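Local coordinates for protein metalloprotease stcE (Escherichia coli, PDB 4DNY) that is a secreted zinc metalloprotease and mucinase that probably cleaves O-glycosylated proteins, aiding adhesion and immune evasion in enterohemorrhagic E. coli infection, at residues Gly62-Asp67 with Ser85-Ser90. Numbering follows the deposited sequence. Where two conformers were deposited one is given.
Sequences GRWVRD and SSAGYS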
ATOM      1  N   GLY A  62       1.598   8.352 -16.288  1.00 13.48           N
ATOM      2  CA  GLY A  62       2.262   7.322 -17.069  1.00 13.77           C
ATOM      3  C   GLY A  62       2.645   6.093 -16.263  1.00 13.20           C
ATOM      4  O   GLY A  62       3.312   5.193 -16.810  1.00 16.37           O
ATOM      5  N   ARG A  63       2.295   6.082 -14.992  1.00 12.76           N
ATOM      6  CA  ARG A  63       2.731   5.031 -14.063  1.00 12.00           C
ATOM      7  C   ARG A  63       1.663   4.816 -13.020  1.00 10.92           C
ATOM      8  O   ARG A  63       1.837   5.171 -11.837  1.00 10.02           O
ATOM      9  CB  ARG A  63       4.042   5.467 -13.421  1.00 12.39           C
ATOM     10  CG  ARG A  63       4.727   4.370 -12.607  1.00 12.33           C
ATOM     11  CD  ARG A  63       5.419   4.946 -11.372  1.00 13.23           C
ATOM     12  NE  ARG A  63       6.365   5.980 -11.744  1.00 14.14           N
ATOM     13  CZ  ARG A  63       6.866   6.893 -10.923  1.00 15.29           C
ATOM     14  NH1 ARG A  63       7.744   7.769 -11.378  1.00 16.36           N
ATOM     15  NH2 ARG A  63       6.516   6.952  -9.650  1.00 12.91           N
ATOM     16  N   TRP A  64       0.549   4.250 -13.472  1.00 12.25           N
ATOM     17  CA  TRP A  64      -0.723   4.221 -12.731  1.00 12.56           C
ATOM     18  C   TRP A  64      -1.504   2.975 -13.014  1.00 13.34           C
ATOM     19  O   TRP A  64      -1.411   2.431 -14.113  1.00 15.97           O
ATOM     20  CB  TRP A  64      -1.555   5.457 -13.120  1.00 11.82           C
ATOM     21  CG  TRP A  64      -2.996   5.481 -12.777  1.00 11.94           C
ATOM     22  CD1 TRP A  64      -3.565   5.979 -11.610  1.00 12.50           C
ATOM     23  CD2 TRP A  64      -4.088   4.974 -13.575  1.00 15.63           C
ATOM     24  NE1 TRP A  64      -4.930   5.759 -11.639  1.00 13.60           N
ATOM     25  CE2 TRP A  64      -5.282   5.191 -12.843  1.00 14.12           C
ATOM     26  CE3 TRP A  64      -4.157   4.368 -14.825  1.00 14.27           C
ATOM     27  CZ2 TRP A  64      -6.497   4.832 -13.315  1.00 16.18           C
ATOM     28  CZ3 TRP A  64      -5.380   3.991 -15.312  1.00 17.39           C
ATOM     29  CH2 TRP A  64      -6.554   4.215 -14.574  1.00 17.01           C
ATOM     30  N   VAL A  65      -2.229   2.488 -12.018  1.00 14.54           N
ATOM     31  CA  VAL A  65      -3.291   1.544 -12.263  1.00 15.89           C
ATOM     32  C   VAL A  65      -4.512   1.955 -11.483  1.00 15.88           C
ATOM     33  O   VAL A  65      -4.371   2.651 -10.471  1.00 16.02           O
ATOM     34  CB  VAL A  65      -2.938   0.099 -11.764  1.00 17.53           C
ATOM     35  CG1 VAL A  65      -1.898  -0.506 -12.752  1.00 18.59           C
ATOM     36  CG2 VAL A  65      -2.473   0.091 -10.291  1.00 18.98           C
ATOM     37  N   ARG A  66      -5.674   1.530 -11.944  1.00 17.48           N
ATOM     38  CA  ARG A  66      -6.942   1.912 -11.312  1.00 19.23           C
ATOM     39  C   ARG A  66      -7.169   1.337  -9.941  1.00 19.27           C
ATOM     40  O   ARG A  66      -7.590   2.058  -9.074  1.00 19.76           O
ATOM     41  CB  ARG A  66      -8.091   1.528 -12.227  1.00 21.37           C
ATOM     42  CG  ARG A  66      -9.368   2.180 -11.801  1.00 29.01           C
ATOM     43  CD  ARG A  66     -10.500   1.711 -12.656  1.00 34.77           C
ATOM     44  NE  ARG A  66     -10.913   0.392 -12.161  1.00 40.66           N
ATOM     45  CZ  ARG A  66     -11.780  -0.434 -12.731  1.00 45.91           C
ATOM     46  NH1 ARG A  66     -12.385  -0.107 -13.878  1.00 48.58           N
ATOM     47  NH2 ARG A  66     -12.042  -1.604 -12.140  1.00 47.25           N
ATOM     48  N   ASP A  67      -6.932   0.042  -9.784  1.00 16.32           N
ATOM     49  CA  ASP A  67      -7.287  -0.654  -8.566  1.00 17.45           C
ATOM     50  C   ASP A  67      -6.063  -1.237  -7.973  1.00 16.18           C
ATOM     51  O   ASP A  67      -5.307  -1.874  -8.651  1.00 17.37           O
ATOM     52  CB  ASP A  67      -8.290  -1.795  -8.825  1.00 18.97           C
ATOM     53  CG  ASP A  67      -9.629  -1.292  -9.395  1.00 21.05           C
ATOM     54  OD1 ASP A  67     -10.073  -0.204  -9.040  1.00 20.92           O
ATOM     55  OD2 ASP A  67     -10.249  -2.044 -10.181  1.00 26.77           O
ATOM     56  N   SER A  85       0.597   9.620  -4.402  1.00 10.11           N
ATOM     57  CA  SER A  85       0.126   9.774  -5.781  1.00  9.90           C
ATOM     58  C   SER A  85       0.567  11.110  -6.381  1.00 10.74           C
ATOM     59  O   SER A  85       0.261  12.185  -5.855  1.00 11.49           O
ATOM     60  CB  SER A  85      -1.379   9.727  -5.852  1.00  9.79           C
ATOM     61  OG  SER A  85      -1.764  10.116  -7.168  1.00 11.04           O
ATOM     62  N   SER A  86       1.208  11.022  -7.538  1.00 11.55           N
ATOM     63  CA  SER A  86       1.407  12.214  -8.385  0.50 12.70           C
ATOM     64  C   SER A  86       0.717  11.969  -9.732  1.00 12.82           C
ATOM     65  O   SER A  86       1.039  12.594 -10.741  1.00 13.79           O
ATOM     66  CB  SER A  86       2.907  12.584  -8.517  0.50 14.85           C
ATOM     67  OG  SER A  86       3.652  11.506  -9.014  0.50 12.67           O
ATOM     68  N   ALA A  87      -0.258  11.048  -9.741  1.00 11.43           N
ATOM     69  CA  ALA A  87      -1.008  10.679 -10.963  1.00 11.32           C
ATOM     70  C   ALA A  87      -2.325  11.463 -11.006  1.00 11.86           C
ATOM     71  O   ALA A  87      -3.076  11.438 -10.034  1.00 12.15           O
ATOM     72  CB  ALA A  87      -1.318   9.200 -10.976  1.00 10.99           C
ATOM     73  N   GLY A  88      -2.593  12.101 -12.125  1.00 12.28           N
ATOM     74  CA  GLY A  88      -3.870  12.804 -12.327  1.00 13.20           C
ATOM     75  C   GLY A  88      -5.065  11.908 -12.167  1.00 13.46           C
ATOM     76  O   GLY A  88      -6.068  12.295 -11.535  1.00 14.14           O
ATOM     77  N   TYR A  89      -4.999  10.690 -12.703  1.00 12.00           N
ATOM     78  CA  TYR A  89      -6.063   9.720 -12.494  1.00 12.77           C
ATOM     79  C   TYR A  89      -6.109   9.218 -11.075  1.00 12.58           C
ATOM     80  O   TYR A  89      -5.075   8.983 -10.466  1.00 12.95           O
ATOM     81  CB  TYR A  89      -5.961   8.493 -13.437  1.00 13.68           C
ATOM     82  CG  TYR A  89      -6.124   8.765 -14.911  1.00 14.25           C
ATOM     83  CD1 TYR A  89      -7.066   9.630 -15.378  1.00 16.19           C
ATOM     84  CD2 TYR A  89      -5.385   8.068 -15.809  1.00 17.39           C
ATOM     85  CE1 TYR A  89      -7.244   9.846 -16.749  1.00 16.17           C
ATOM     86  CE2 TYR A  89      -5.553   8.296 -17.189  1.00 18.82           C
ATOM     87  CZ  TYR A  89      -6.484   9.169 -17.642  1.00 17.04           C
ATOM     88  OH  TYR A  89      -6.644   9.395 -19.004  1.00 21.15           O
ATOM     89  N   SER A  90      -7.300   9.040 -10.553  1.00 13.36           N
ATOM     90  CA  SER A  90      -7.454   8.487  -9.227  0.50 13.03           C
ATOM     91  C   SER A  90      -7.341   6.968  -9.256  1.00 12.68           C
ATOM     92  O   SER A  90      -7.555   6.345 -10.302  1.00 13.24           O
ATOM     93  CB  SER A  90      -8.810   8.905  -8.602  0.50 14.40           C
ATOM     94  OG  SER A  90      -9.944   8.347  -9.272  0.50 16.34           O
TER
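Trp64 and Tyr89 meet through both of their ring systems and through the Tyr89 methylene. Tyr89 CB stands over the face of the Trp64 five-membered ring, 3.6 Å from its centroid, a CH-pi contact. The nearest indole atom to this methylene is Trp64 CE2, at 3.4 Å from Tyr89 CB. From there the phenol ring continues over the same face, an edge turned to the six-membered ring, and the two side chains cross at about a right angle. The centroids of this edge-to-face pair are 5.0 Å apart. Its planes meet at 55°, short of a perpendicular T. Tyr89 CD2 leads the approach, 4.0 Å from Trp64 CE3. The opposite indole face has the backbone N of Arg66 above it, offset toward the rim, and the indole is thus flanked by the chain on both sides. Trp64 CG lies anti to its own backbone N (chi1 165°), extending the ring across to 85-90. Apolar packing adds Ala87 CB, obliquely placed 4.0 Å from Trp64 CD1.

Within the StcE beta-sandwich domain this surface contact joins two chain passages between the sheets: 62-67 lies in the loop from strand 54-60 into strand 67-69, while segment 85-90 takes the chain from the end region of strand 80-86 toward strand 91-95. Val65 O accepts a hydrogen bond from Ser91 OG, tying the first passage to the start of strand 91-95.

One hydrogen bond crosses the contact: Trp64 NE1 donates to Ser90 O at 3.0 Å. Its N-H...O angle is 148°. The acceptor lies in the indole plane, whereas the donor sits well above the carbonyl plane and is not aimed at a lone pair. Within 85-90, Ser85 OG accepts from Ala87 N, two residues on, at 3.1 Å, an ST turn.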